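Local coordinates for ankyrin repeat domain protein (Legionella pneumophila subsp. pneumophila, PDB 6MCA), which is a secreted bacterial effector, AnkH, that pairs ankyrin repeats with a cysteine protease-like part and interacts with the host LARP7 component of the 7SK snRNP complex, at residues I248-L252 against L303-I308; N220-F225 against P255-L259; L231-Q235 against F311-K315; N293-R299 against L329-A335; N28-S32 against H237-G241. One frame throughout, in Å; residues are numbered along the deposited sequence.

In the fold
Contacts 1, 2 and 3 form one continuous cluster, mostly apolar, with centres 12 to 16 Å apart and direct touches between each pair. Helix 215-233 serves contacts 2 and 3, and helix 305-312 serves contacts 1 and 3. Phe-307 on Leu-329 links contact 1 to contact 4. Contacts 2 and 4 use the outermost strands, 256-263 and 331-337, of the same five-stranded antiparallel sheet, their centres about 18 Å apart. Along the chain, 28-32 comes first, and its partner 237-241 falls between helices 215-233 and 242-251. Contact 5, about 36 Å from contact 4 (centre to centre), thus fastens the N-terminal helix to the sheet-bearing part, probably the cysteine protease-like region, and touches contact 3 through Leu-240.

Contact 1: I248-L252 against L303-I308; sequences IAALL and LTINFI
Ala-249 and Ile-305 mark the closest backbone approach, 6.3 Å from CA to CA, where the C-terminal part of helix 242-251 meets the beginning of helix 305-312. The evidence for close fitting lies in Ile-305. Its CG1 leaves beside the backbone N (chi1 -63°), and a second bend (chi2 -60°) carries CD1 onto the backbone of the opposite helix, 3.4 Å from Ala-249 N. Ala-249 CB lies 3.8 Å from the same methyl, Ile-305 CD1. Ile-248 supplies its CG2 branch, which reaches both isoleucines of the other helix: it stands 3.6 Å from Ile-305 CD1 and 3.7 Å from Ile-308 CG2. The two branches of Leu-252 have separate tasks. CD1 rests on the peptide that opens the second helix, 3.4 Å from Thr-304 C, while CD2 runs alongside Ile-308 in the opposing direction and meets its CG1 at 3.6 Å. No hydrogen bond passes between the segments; van der Waals contact, of side chains with each other and with backbone, joins them. Polar order stays within 303-308: Thr-304 is the N-cap, and its OG1 accepts a weak capping bond of 3.5 Å from Phe-307 N. Beyond the pair, Ile-248 also touches Leu-231 of helix 215-233, whereas Leu-252 and Ile-308 reach Leu-257 and Leu-259 of strand 256-263. The geometry is that of helix-helix packing beside an antiparallel sheet, in which aliphatic branches from two helix ends interlock over an outer strand.

Contact 2: N220-F225 against P255-L259; sequences NIMDAF and PMLIL
A single water bridges Ala-224 and Ile-258: it donates to Ala-224 O at 2.9 Å and accepts from Ile-258 N, also at 2.9 Å. This is a helix laid against the outermost strand of an antiparallel sheet. Leu-257 and Leu-259 make backbone hydrogen bonds to the neighbouring strand 266-273, through Arg-272 and Phe-270, so the N-H of Ile-258 points to the other side of its strand, where the water takes it up. The axes of the short segments 220-225 and 256-259 pass 7.3 Å apart at 49°. Ala-224 lies at the closest backbone approach, its CB directed at the strand and fitting between two longer side chains, 3.8 Å from Met-256 CG and 3.6 Å from Ile-258 CD1. In Met-256, CG stands trans to the main-chain N (chi1 -174°), and an extended chi2 brings SD over the helix backbone, 4.0 Å from Ile-221 CA. Helix 355-364 adds to this layer, since Ile-221 and Met-256 both touch Gln-363 and Ile-258 touches Val-355. From the far side Phe-225 packs on Val-192 and Val-195 of helix 188-202, which places its ring between that helix and the strand. Asn-220 lies at the margin, its ND2 hydrogen-bonded to Gln-363. A CH-pi contact completes the packing: the CD1 methyl of Ile-258 sits over the centre of the Phe-225 ring, 3.7 Å from the centroid and 12° off the ring normal.

Contact 3: L231-Q235 against F311-K315; sequences LLQYQ and FLYKK
At the C-terminal ends of helices 215-233 and 305-312, Tyr-313 and Gln-235 join the two chain turns by a reciprocal exchange, each side chain donating to a main-chain carbonyl of the opposite segment. Tyr-313 OH gives its proton to Leu-231 O at 2.8 Å; the donor lies in the carbonyl plane, on a lone pair. In return, Gln-235, whose chain runs extended beyond CG (chi2 -173°), carries its NE2 to Leu-312 O and donates to it at 2.8 Å. That second bond is less regular: the N-H...O angle is 132°, and the carbonyl oxygen is displaced from the plane of the amide. Together the bonds fix the ends of both side chains and occupy two carbonyls near the helix termini. The stem of Gln-235 also packs, its CG standing 3.6 Å from Tyr-313 CE1, and the amide is turned nearly perpendicular to the phenol ring, 82° between planes. Over one face of that ring lies the CB of the preceding residue, Leu-312, while Ile-248 of helix 242-251 touches the ring as well. Leu-312 goes on to bridge toward the first helix, with CD1 3.8 Å from Leu-231 CB; the two leucines run crosswise, and Leu-312 also leans on Leu-259 of strand 256-263. Tyr-234 is aligned with Tyr-313 in direction, and its own ring meets His-244 edge-to-face. At the phenol end, Tyr-313 OH has two aliphatic carbons beside it, Tyr-234 CB at 3.6 Å and Leu-231 CD2 at 3.4 Å.

Contact 4: N293-R299 against L329-A335; sequences NIYRITR and LGLLPFA
Tyr-295 can be followed outward from the sheet. Its CB passes 3.3 Å from Leu-332 O and also packs on Leu-331 CB, which remains 3.8 Å from Tyr-295 CG. With CG set beside the backbone N (chi1 -41°), the ring is brought to Leu-331 and Pro-333: Tyr-295 CD2 reaches Pro-333 CA at 3.7 Å, while Leu-331 CD1 lies over one face, offset toward the rim. The side chain also touches Asn-326 of helix 318-329 and Lys-279 of the adjoining strand. Next to it, Ile-297 and Leu-331 run abreast in one direction on the same sheet face, Ile-297 CG1 being 3.9 Å from Leu-331 CD2. The antiparallel pairing beneath is regular at Arg-296 and Leu-332, a hydrogen-bonded pair in which Arg-296 N donates to Leu-332 O at 2.8 Å. At Ile-294 it shifts by one residue in a classic beta bulge: Ile-294 O accepts from Phe-334 N at 143° and from Ala-335 N at 166°, both 2.9 Å. Where the strands part, Arg-299 N donates to Leu-329 O at 2.9 Å and Thr-298 N to Gly-330 O at 3.2 Å. Outermost strand 331-337 is therefore held mainly by main-chain hydrogen bonds, with Ile-294 O doubly engaged, while Tyr-295, Ile-297 and Leu-331 supply the apolar face; polar backbone bonding sets the register, and side-chain packing adds to it.

Contact 5: N28-S32 against H237-G241; sequences NDIIS and HPRLG
Ile-31 and Arg-239 come nearest along the backbone, 7.3 Å between their CA atoms, where the end of helix 26-31 faces an irregular loop. Ile-31 divides its work between two partners. Its CD1 meets the pyrrolidine ring of Pro-238, 3.6 Å from CG, whereas its CG2 lies over one face of the Arg-239 guanidinium, 3.8 Å from NH2. In the arginine a chi1 of 172° extends the chain from the loop, and a bend at chi3 (-53°) then brings the flat group across the helix end. Two side-chain oxygens of the helix end lie near it. Asn-28 OD1 lies 2.7 Å from Arg-239 NH1, and the same oxygen is hydrogen-bonded to Tyr-54 OH, which also makes a weak hydrogen bond with Arg-239 NH1. Ser-32 OG approaches the guanidinium at its edge, in plane, 3.5 Å from Arg-239 NH2. The serine is itself anchored: both Ser-32 N and Ser-32 OG donate to Asn-28 O, the bond from OG measuring 3.0 Å, so one carbonyl closes the last helical turn twice. Within the loop, Arg-239 N donates to His-237 ND1 at 3.1 Å and 163°, close to the imidazole plane, which restrains the ring's rotation; His-237 NE2 is hydrogen-bonded to a tartrate molecule, probably from the crystallisation liquor. Glu-61 of helix 58-65 touches both Ile-31 and Pro-238. The loop itself connects helix 215-233 to helix 242-251, so the contact lashes the N-terminal helix to that interhelical loop, while Leu-240 packs on Tyr-313, just after helix 305-312.

Contact 1: I248-L252 against L303-I308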
# COMPACT_ATOMS: atom_id res chain seq x y z
N ILE A 248 -9.93 -6.57 19.49
CA ILE A 248 -8.97 -5.57 19.96
C ILE A 248 -8.38 -5.99 21.30
O ILE A 248 -7.18 -5.81 21.55
CB ILE A 248 -9.63 -4.18 20.03
CG1 ILE A 248 -10.06 -3.73 18.64
CG2 ILE A 248 -8.66 -3.16 20.62
CD1 ILE A 248 -10.77 -2.39 18.63
N ALA A 249 -9.20 -6.57 22.18
CA ALA A 249 -8.69 -7.07 23.45
C ALA A 249 -7.70 -8.21 23.24
O ALA A 249 -6.69 -8.30 23.95
CB ALA A 249 -9.85 -7.52 24.34
N ALA A 250 -7.98 -9.08 22.28
CA ALA A 250 -7.04 -10.15 21.96
C ALA A 250 -5.71 -9.60 21.45
O ALA A 250 -4.64 -10.04 21.88
CB ALA A 250 -7.65 -11.11 20.94
N LEU A 251 -5.77 -8.61 20.55
CA LEU A 251 -4.55 -8.06 19.97
C LEU A 251 -3.76 -7.21 20.96
O LEU A 251 -2.54 -7.07 20.81
CB LEU A 251 -4.87 -7.24 18.73
CG LEU A 251 -5.69 -7.99 17.68
CD1 LEU A 251 -6.50 -7.04 16.80
CD2 LEU A 251 -4.75 -8.84 16.85
N LEU A 252 -4.42 -6.63 21.96
CA LEU A 252 -3.70 -5.92 23.00
C LEU A 252 -2.80 -6.84 23.82
O LEU A 252 -1.92 -6.34 24.54
CB LEU A 252 -4.67 -5.19 23.93
CG LEU A 252 -5.05 -3.77 23.52
CD1 LEU A 252 -5.98 -3.16 24.56
CD2 LEU A 252 -3.80 -2.92 23.36
N LEU A 303 -2.92 1.56 28.56
CA LEU A 303 -2.96 1.00 27.21
C LEU A 303 -4.11 -0.01 27.15
O LEU A 303 -3.92 -1.22 27.24
CB LEU A 303 -1.61 0.37 26.86
CG LEU A 303 -1.32 -0.10 25.43
CD1 LEU A 303 -1.79 0.92 24.42
CD2 LEU A 303 0.16 -0.35 25.27
N THR A 304 -5.31 0.52 26.99
CA THR A 304 -6.55 -0.24 27.11
C THR A 304 -7.30 -0.26 25.78
O THR A 304 -6.84 0.25 24.76
CB THR A 304 -7.44 0.33 28.21
OG1 THR A 304 -7.77 1.69 27.89
CG2 THR A 304 -6.74 0.29 29.55
N ILE A 305 -8.49 -0.88 25.82
CA ILE A 305 -9.38 -0.89 24.66
C ILE A 305 -9.75 0.53 24.26
O ILE A 305 -9.73 0.89 23.08
CB ILE A 305 -10.63 -1.73 24.96
CG1 ILE A 305 -10.25 -3.18 25.20
CG2 ILE A 305 -11.62 -1.64 23.80
CD1 ILE A 305 -9.56 -3.79 24.04
N ASN A 306 -10.11 1.35 25.25
CA ASN A 306 -10.49 2.73 24.97
C ASN A 306 -9.34 3.52 24.37
O ASN A 306 -9.56 4.39 23.52
CB ASN A 306 -10.99 3.40 26.25
CG ASN A 306 -12.02 2.56 26.98
OD1 ASN A 306 -11.67 1.59 27.66
ND2 ASN A 306 -13.29 2.91 26.84
N PHE A 307 -8.10 3.22 24.78
CA PHE A 307 -6.95 3.87 24.17
C PHE A 307 -6.85 3.51 22.69
O PHE A 307 -6.66 4.39 21.85
CB PHE A 307 -5.67 3.47 24.91
CG PHE A 307 -4.42 4.10 24.34
CD1 PHE A 307 -3.72 3.48 23.32
CD2 PHE A 307 -3.96 5.31 24.83
CE1 PHE A 307 -2.58 4.06 22.79
CE2 PHE A 307 -2.82 5.89 24.31
CZ PHE A 307 -2.13 5.27 23.29
N ILE A 308 -6.96 2.22 22.36
CA ILE A 308 -6.86 1.80 20.97
C ILE A 308 -8.00 2.41 20.15
O ILE A 308 -7.82 2.78 18.99
CB ILE A 308 -6.85 0.27 20.87
CG1 ILE A 308 -5.63 -0.30 21.60
CG2 ILE A 308 -6.84 -0.18 19.42
CD1 ILE A 308 -4.31 0.04 20.94

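Contact 2: N220-F225 against P255-L259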
# COMPACT_ATOMS: atom_id res chain seq x y z
N ASN A 220 8.23 -12.09 13.40
CA ASN A 220 7.38 -11.39 14.37
C ASN A 220 6.85 -10.10 13.77
O ASN A 220 5.65 -9.82 13.86
CB ASN A 220 8.16 -11.12 15.65
CG ASN A 220 8.54 -12.40 16.38
OD1 ASN A 220 7.82 -13.39 16.33
ND2 ASN A 220 9.67 -12.37 17.08
N ILE A 221 7.73 -9.32 13.13
CA ILE A 221 7.30 -8.08 12.50
C ILE A 221 6.16 -8.36 11.53
O ILE A 221 5.11 -7.70 11.57
CB ILE A 221 8.48 -7.40 11.79
CG1 ILE A 221 9.55 -6.99 12.82
CG2 ILE A 221 8.02 -6.18 11.01
CD1 ILE A 221 10.80 -6.39 12.20
N MET A 222 6.33 -9.38 10.68
CA MET A 222 5.27 -9.74 9.74
C MET A 222 3.97 -10.01 10.48
O MET A 222 2.91 -9.48 10.12
CB MET A 222 5.70 -10.95 8.91
CG MET A 222 6.84 -10.64 7.94
SD MET A 222 7.53 -12.10 7.15
CE MET A 222 6.10 -12.72 6.27
N ASP A 223 4.04 -10.80 11.56
CA ASP A 223 2.87 -11.04 12.39
C ASP A 223 2.20 -9.73 12.76
O ASP A 223 1.00 -9.53 12.51
CB ASP A 223 3.26 -11.82 13.65
CG ASP A 223 3.49 -13.29 13.38
OD1 ASP A 223 3.86 -14.01 14.33
OD2 ASP A 223 3.28 -13.73 12.23
N ALA A 224 2.98 -8.80 13.32
CA ALA A 224 2.43 -7.51 13.71
C ALA A 224 1.75 -6.83 12.53
O ALA A 224 0.60 -6.37 12.64
CB ALA A 224 3.53 -6.63 14.30
N PHE A 225 2.42 -6.81 11.37
CA PHE A 225 1.83 -6.20 10.20
C PHE A 225 0.48 -6.82 9.89
O PHE A 225 -0.50 -6.11 9.63
CB PHE A 225 2.77 -6.31 9.00
CG PHE A 225 3.68 -5.13 8.83
CD1 PHE A 225 3.18 -3.91 8.40
CD2 PHE A 225 5.03 -5.23 9.12
CE1 PHE A 225 4.02 -2.82 8.24
CE2 PHE A 225 5.87 -4.14 8.96
CZ PHE A 225 5.36 -2.94 8.53
N PRO A 255 2.50 -9.73 21.51
CA PRO A 255 3.79 -9.15 21.92
C PRO A 255 4.15 -7.87 21.19
O PRO A 255 4.69 -6.95 21.80
CB PRO A 255 4.79 -10.28 21.62
CG PRO A 255 4.13 -11.08 20.54
CD PRO A 255 2.66 -11.04 20.85
N MET A 256 3.84 -7.78 19.90
CA MET A 256 4.15 -6.60 19.11
C MET A 256 2.88 -6.05 18.47
O MET A 256 1.96 -6.80 18.12
CB MET A 256 5.19 -6.91 18.02
CG MET A 256 5.67 -5.68 17.25
SD MET A 256 6.89 -6.07 15.99
CE MET A 256 8.24 -6.65 17.01
N LEU A 257 2.85 -4.73 18.32
CA LEU A 257 1.68 -4.01 17.84
C LEU A 257 2.15 -2.88 16.94
O LEU A 257 3.03 -2.12 17.32
CB LEU A 257 0.87 -3.45 19.02
CG LEU A 257 -0.65 -3.41 18.92
CD1 LEU A 257 -1.26 -3.21 20.30
CD2 LEU A 257 -1.10 -2.34 17.95
N ILE A 258 1.57 -2.79 15.74
CA ILE A 258 1.91 -1.73 14.79
C ILE A 258 0.67 -0.86 14.61
O ILE A 258 -0.38 -1.34 14.18
CB ILE A 258 2.39 -2.29 13.45
CG1 ILE A 258 3.70 -3.07 13.65
CG2 ILE A 258 2.60 -1.17 12.44
CD1 ILE A 258 4.25 -3.66 12.37
N LEU A 259 0.80 0.43 14.94
CA LEU A 259 -0.31 1.38 14.90
C LEU A 259 0.02 2.51 13.93
O LEU A 259 0.77 3.43 14.29
CB LEU A 259 -0.60 1.93 16.29
CG LEU A 259 -1.18 0.95 17.30
CD1 LEU A 259 -1.17 1.53 18.70
CD2 LEU A 259 -2.58 0.56 16.89
O HOH W 1 -0.28 -4.87 14.96

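Contact 3: L231-Q235 against F311-K315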
# COMPACT_ATOMS: atom_id res chain seq x y z
N LEU A 231 -6.62 -4.43 12.06
CA LEU A 231 -7.04 -3.23 12.79
C LEU A 231 -7.36 -2.09 11.83
O LEU A 231 -8.19 -1.23 12.15
CB LEU A 231 -5.95 -2.81 13.77
CG LEU A 231 -5.82 -3.66 15.04
CD1 LEU A 231 -4.55 -3.31 15.79
CD2 LEU A 231 -7.04 -3.49 15.93
N LEU A 232 -6.73 -2.08 10.65
CA LEU A 232 -7.03 -1.01 9.71
C LEU A 232 -8.37 -1.25 9.02
O LEU A 232 -9.12 -0.29 8.77
CB LEU A 232 -5.91 -0.88 8.69
CG LEU A 232 -4.62 -0.24 9.24
CD1 LEU A 232 -3.55 -0.16 8.16
CD2 LEU A 232 -4.91 1.13 9.83
N GLN A 233 -8.70 -2.51 8.74
CA GLN A 233 -9.95 -2.81 8.05
C GLN A 233 -11.15 -2.36 8.87
O GLN A 233 -12.13 -1.83 8.32
CB GLN A 233 -10.03 -4.30 7.72
CG GLN A 233 -10.96 -4.63 6.57
CD GLN A 233 -10.47 -5.81 5.75
OE1 GLN A 233 -10.34 -5.72 4.53
NE2 GLN A 233 -10.19 -6.92 6.42
N TYR A 234 -11.09 -2.55 10.19
CA TYR A 234 -12.17 -2.13 11.06
C TYR A 234 -12.42 -0.63 10.99
O TYR A 234 -13.50 -0.17 11.39
CB TYR A 234 -11.88 -2.53 12.51
CG TYR A 234 -11.76 -4.02 12.73
CD1 TYR A 234 -12.32 -4.92 11.84
CD2 TYR A 234 -11.08 -4.52 13.84
CE1 TYR A 234 -12.21 -6.29 12.04
CE2 TYR A 234 -10.96 -5.88 14.05
CZ TYR A 234 -11.53 -6.76 13.15
OH TYR A 234 -11.42 -8.12 13.35
N GLN A 235 -11.46 0.15 10.48
CA GLN A 235 -11.68 1.58 10.32
C GLN A 235 -12.79 1.87 9.32
O GLN A 235 -13.40 2.94 9.39
CB GLN A 235 -10.39 2.28 9.90
CG GLN A 235 -9.33 2.31 10.98
CD GLN A 235 -8.12 3.15 10.59
OE1 GLN A 235 -7.80 3.28 9.41
NE2 GLN A 235 -7.46 3.73 11.58
N PHE A 311 -7.27 5.91 19.49
CA PHE A 311 -6.09 6.00 18.64
C PHE A 311 -6.43 5.74 17.18
O PHE A 311 -5.96 6.46 16.29
CB PHE A 311 -5.05 4.99 19.13
CG PHE A 311 -3.65 5.29 18.67
CD1 PHE A 311 -3.25 4.98 17.38
CD2 PHE A 311 -2.73 5.85 19.53
CE1 PHE A 311 -1.97 5.24 16.95
CE2 PHE A 311 -1.44 6.12 19.11
CZ PHE A 311 -1.06 5.81 17.82
N LEU A 312 -7.22 4.70 16.90
CA LEU A 312 -7.44 4.25 15.53
C LEU A 312 -8.81 4.57 14.96
O LEU A 312 -8.95 4.69 13.75
CB LEU A 312 -7.24 2.73 15.44
CG LEU A 312 -5.81 2.19 15.51
CD1 LEU A 312 -5.83 0.67 15.41
CD2 LEU A 312 -4.94 2.79 14.41
N TYR A 313 -9.84 4.72 15.81
CA TYR A 313 -11.22 4.77 15.34
C TYR A 313 -11.92 6.08 15.70
O TYR A 313 -13.13 6.19 15.48
CB TYR A 313 -11.99 3.57 15.88
CG TYR A 313 -11.28 2.26 15.58
CD1 TYR A 313 -11.02 1.88 14.27
CD2 TYR A 313 -10.85 1.42 16.60
CE1 TYR A 313 -10.37 0.70 13.98
CE2 TYR A 313 -10.20 0.24 16.32
CZ TYR A 313 -9.96 -0.12 15.01
OH TYR A 313 -9.32 -1.30 14.72
N LYS A 314 -11.20 7.05 16.24
CA LYS A 314 -11.71 8.40 16.42
C LYS A 314 -10.78 9.39 15.73
O LYS A 314 -9.58 9.12 15.57
CB LYS A 314 -11.86 8.78 17.90
CG LYS A 314 -12.81 7.90 18.70
CD LYS A 314 -13.22 8.60 19.99
CE LYS A 314 -14.11 7.72 20.85
NZ LYS A 314 -13.31 6.80 21.71
N LYS A 315 -11.33 10.53 15.32
CA LYS A 315 -10.54 11.57 14.69
C LYS A 315 -9.79 12.36 15.76
O LYS A 315 -10.41 12.90 16.68
CB LYS A 315 -11.43 12.49 13.86
O HOH W 2 -13.18 4.53 12.50

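Contact 4: N293-R299 against L329-A335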
# COMPACT_ATOMS: atom_id res chain seq x y z
N ASN A 293 11.94 7.76 17.81
CA ASN A 293 12.13 7.85 19.25
C ASN A 293 11.52 6.63 19.94
O ASN A 293 10.41 6.21 19.60
CB ASN A 293 11.50 9.13 19.81
CG ASN A 293 12.26 10.38 19.40
OD1 ASN A 293 13.26 10.73 20.02
ND2 ASN A 293 11.78 11.04 18.36
N ILE A 294 12.24 6.09 20.92
CA ILE A 294 11.84 4.90 21.65
C ILE A 294 11.75 5.25 23.13
O ILE A 294 12.72 5.74 23.72
CB ILE A 294 12.83 3.74 21.43
CG1 ILE A 294 13.01 3.47 19.93
CG2 ILE A 294 12.35 2.48 22.15
CD1 ILE A 294 14.18 2.56 19.61
N TYR A 295 10.59 4.97 23.73
CA TYR A 295 10.28 5.27 25.11
C TYR A 295 9.96 3.98 25.86
O TYR A 295 9.61 2.95 25.25
CB TYR A 295 9.08 6.22 25.23
CG TYR A 295 9.03 7.35 24.24
CD1 TYR A 295 8.61 7.14 22.93
CD2 TYR A 295 9.37 8.64 24.61
CE1 TYR A 295 8.56 8.18 22.02
CE2 TYR A 295 9.32 9.69 23.71
CZ TYR A 295 8.91 9.45 22.42
OH TYR A 295 8.86 10.49 21.52
N ARG A 296 10.05 4.04 27.18
CA ARG A 296 9.55 2.99 28.05
C ARG A 296 8.15 3.36 28.52
O ARG A 296 7.91 4.50 28.93
CB ARG A 296 10.47 2.77 29.25
CG ARG A 296 9.99 1.67 30.19
CD ARG A 296 10.62 1.78 31.57
NE ARG A 296 12.08 1.74 31.51
CZ ARG A 296 12.80 0.63 31.42
NH1 ARG A 296 14.12 0.69 31.38
NH2 ARG A 296 12.19 -0.55 31.36
N ILE A 297 7.23 2.41 28.45
CA ILE A 297 5.85 2.63 28.89
C ILE A 297 5.81 2.44 30.41
O ILE A 297 5.88 1.31 30.90
CB ILE A 297 4.88 1.69 28.19
CG1 ILE A 297 4.93 1.91 26.67
CG2 ILE A 297 3.46 1.89 28.71
CD1 ILE A 297 4.27 0.80 25.87
N THR A 298 5.71 3.55 31.14
CA THR A 298 5.70 3.50 32.60
C THR A 298 4.29 3.43 33.18
O THR A 298 4.15 3.11 34.37
CB THR A 298 6.42 4.72 33.18
OG1 THR A 298 5.68 5.91 32.88
CG2 THR A 298 7.83 4.83 32.60
N ARG A 299 3.26 3.70 32.39
CA ARG A 299 1.86 3.50 32.79
C ARG A 299 1.20 2.54 31.81
O ARG A 299 0.35 2.95 31.00
CB ARG A 299 1.11 4.83 32.86
CG ARG A 299 1.84 5.94 33.59
CD ARG A 299 1.11 7.28 33.46
NE ARG A 299 1.53 8.24 34.47
CZ ARG A 299 1.11 8.24 35.73
NH1 ARG A 299 0.24 7.33 36.15
NH2 ARG A 299 1.56 9.16 36.58
N LEU A 329 0.34 7.34 28.63
CA LEU A 329 1.14 6.14 28.79
C LEU A 329 2.37 6.35 29.66
O LEU A 329 3.03 5.36 30.02
CB LEU A 329 1.58 5.60 27.42
CG LEU A 329 0.49 5.36 26.38
CD1 LEU A 329 1.09 4.81 25.10
CD2 LEU A 329 -0.57 4.41 26.93
N GLY A 330 2.69 7.59 30.02
CA GLY A 330 3.90 7.87 30.78
C GLY A 330 5.14 7.48 30.02
O GLY A 330 5.97 6.71 30.51
N LEU A 331 5.28 8.02 28.81
CA LEU A 331 6.35 7.62 27.89
C LEU A 331 7.67 8.23 28.34
O LEU A 331 7.89 9.44 28.18
CB LEU A 331 6.00 8.04 26.47
CG LEU A 331 4.82 7.30 25.85
CD1 LEU A 331 4.66 7.67 24.38
CD2 LEU A 331 4.98 5.80 26.02
N LEU A 332 8.55 7.40 28.90
CA LEU A 332 9.85 7.85 29.36
C LEU A 332 10.87 7.70 28.24
O LEU A 332 11.14 6.56 27.82
CB LEU A 332 10.29 7.06 30.58
CG LEU A 332 11.70 7.29 31.13
CD1 LEU A 332 11.95 8.77 31.39
CD2 LEU A 332 11.90 6.48 32.40
N PRO A 333 11.45 8.79 27.72
CA PRO A 333 12.42 8.67 26.62
C PRO A 333 13.58 7.76 27.00
O PRO A 333 14.15 7.86 28.08
CB PRO A 333 12.88 10.11 26.40
CG PRO A 333 11.75 10.94 26.90
CD PRO A 333 11.17 10.19 28.06
N PHE A 334 13.93 6.86 26.07
CA PHE A 334 14.93 5.84 26.35
C PHE A 334 16.02 5.83 25.27
O PHE A 334 17.21 5.81 25.59
CB PHE A 334 14.27 4.47 26.46
CG PHE A 334 15.24 3.35 26.68
CD1 PHE A 334 15.75 3.09 27.95
CD2 PHE A 334 15.65 2.54 25.63
CE1 PHE A 334 16.64 2.06 28.16
CE2 PHE A 334 16.54 1.51 25.83
CZ PHE A 334 17.04 1.26 27.10
N ALA A 335 15.62 5.82 24.00
CA ALA A 335 16.58 5.69 22.92
C ALA A 335 16.06 6.41 21.68
O ALA A 335 14.92 6.86 21.62
CB ALA A 335 16.88 4.22 22.61

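Contact 5: N28-S32 against H237-G241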
# COMPACT_ATOMS: atom_id res chain seq x y z
N ASN A 28 -28.88 1.20 9.61
CA ASN A 28 -28.89 0.78 11.01
C ASN A 28 -29.54 -0.59 11.17
O ASN A 28 -29.14 -1.36 12.06
CB ASN A 28 -29.59 1.82 11.87
CG ASN A 28 -28.83 3.14 11.94
OD1 ASN A 28 -27.61 3.17 11.76
ND2 ASN A 28 -29.55 4.22 12.19
N ASP A 29 -30.53 -0.91 10.34
CA ASP A 29 -31.11 -2.25 10.36
C ASP A 29 -30.08 -3.29 9.95
O ASP A 29 -29.95 -4.34 10.60
CB ASP A 29 -32.32 -2.31 9.42
CG ASP A 29 -33.53 -1.59 9.98
OD1 ASP A 29 -33.49 -1.17 11.15
OD2 ASP A 29 -34.53 -1.44 9.23
N ILE A 30 -29.33 -3.01 8.88
CA ILE A 30 -28.33 -3.96 8.39
C ILE A 30 -27.22 -4.14 9.42
O ILE A 30 -26.80 -5.26 9.71
CB ILE A 30 -27.79 -3.50 7.03
CG1 ILE A 30 -28.87 -3.63 5.95
CG2 ILE A 30 -26.54 -4.28 6.65
CD1 ILE A 30 -28.46 -3.09 4.60
N ILE A 31 -26.74 -3.03 9.99
CA ILE A 31 -25.66 -3.10 10.97
C ILE A 31 -26.09 -3.88 12.20
O ILE A 31 -25.31 -4.64 12.78
CB ILE A 31 -25.19 -1.67 11.33
CG1 ILE A 31 -24.49 -1.02 10.13
CG2 ILE A 31 -24.25 -1.70 12.53
CD1 ILE A 31 -24.50 0.49 10.18
N SER A 32 -27.36 -3.73 12.59
CA SER A 32 -27.90 -4.44 13.75
C SER A 32 -28.36 -5.86 13.42
O SER A 32 -28.99 -6.49 14.27
CB SER A 32 -29.05 -3.64 14.36
OG SER A 32 -28.61 -2.38 14.81
N HIS A 237 -15.56 0.04 9.06
CA HIS A 237 -16.85 -0.40 9.59
C HIS A 237 -17.63 0.80 10.11
O HIS A 237 -17.08 1.65 10.81
CB HIS A 237 -16.64 -1.42 10.70
CG HIS A 237 -17.83 -2.30 10.94
ND1 HIS A 237 -19.00 -1.83 11.50
CD2 HIS A 237 -18.03 -3.61 10.69
CE1 HIS A 237 -19.87 -2.82 11.58
NE2 HIS A 237 -19.30 -3.92 11.10
N PRO A 238 -18.92 0.91 9.78
CA PRO A 238 -19.70 2.08 10.23
C PRO A 238 -19.96 2.12 11.72
O PRO A 238 -20.18 3.21 12.26
CB PRO A 238 -21.01 1.96 9.44
CG PRO A 238 -21.11 0.51 9.09
CD PRO A 238 -19.70 0.04 8.88
N ARG A 239 -19.93 0.97 12.41
CA ARG A 239 -20.24 0.95 13.84
C ARG A 239 -19.63 -0.32 14.43
O ARG A 239 -20.17 -1.41 14.24
CB ARG A 239 -21.74 1.01 14.08
CG ARG A 239 -22.16 0.80 15.53
CD ARG A 239 -23.66 0.53 15.62
NE ARG A 239 -24.44 1.57 14.95
CZ ARG A 239 -25.73 1.46 14.65
NH1 ARG A 239 -26.35 2.46 14.04
NH2 ARG A 239 -26.39 0.36 14.96
N LEU A 240 -18.52 -0.17 15.15
CA LEU A 240 -17.87 -1.31 15.78
C LEU A 240 -18.73 -1.87 16.90
O LEU A 240 -19.44 -1.15 17.60
CB LEU A 240 -16.50 -0.91 16.33
CG LEU A 240 -15.47 -0.44 15.30
CD1 LEU A 240 -14.16 -0.09 15.97
CD2 LEU A 240 -15.26 -1.51 14.23
N GLY A 241 -18.67 -3.19 17.07
CA GLY A 241 -19.49 -3.87 18.05
C GLY A 241 -18.72 -4.77 18.99
O GLY A 241 -17.50 -4.63 19.14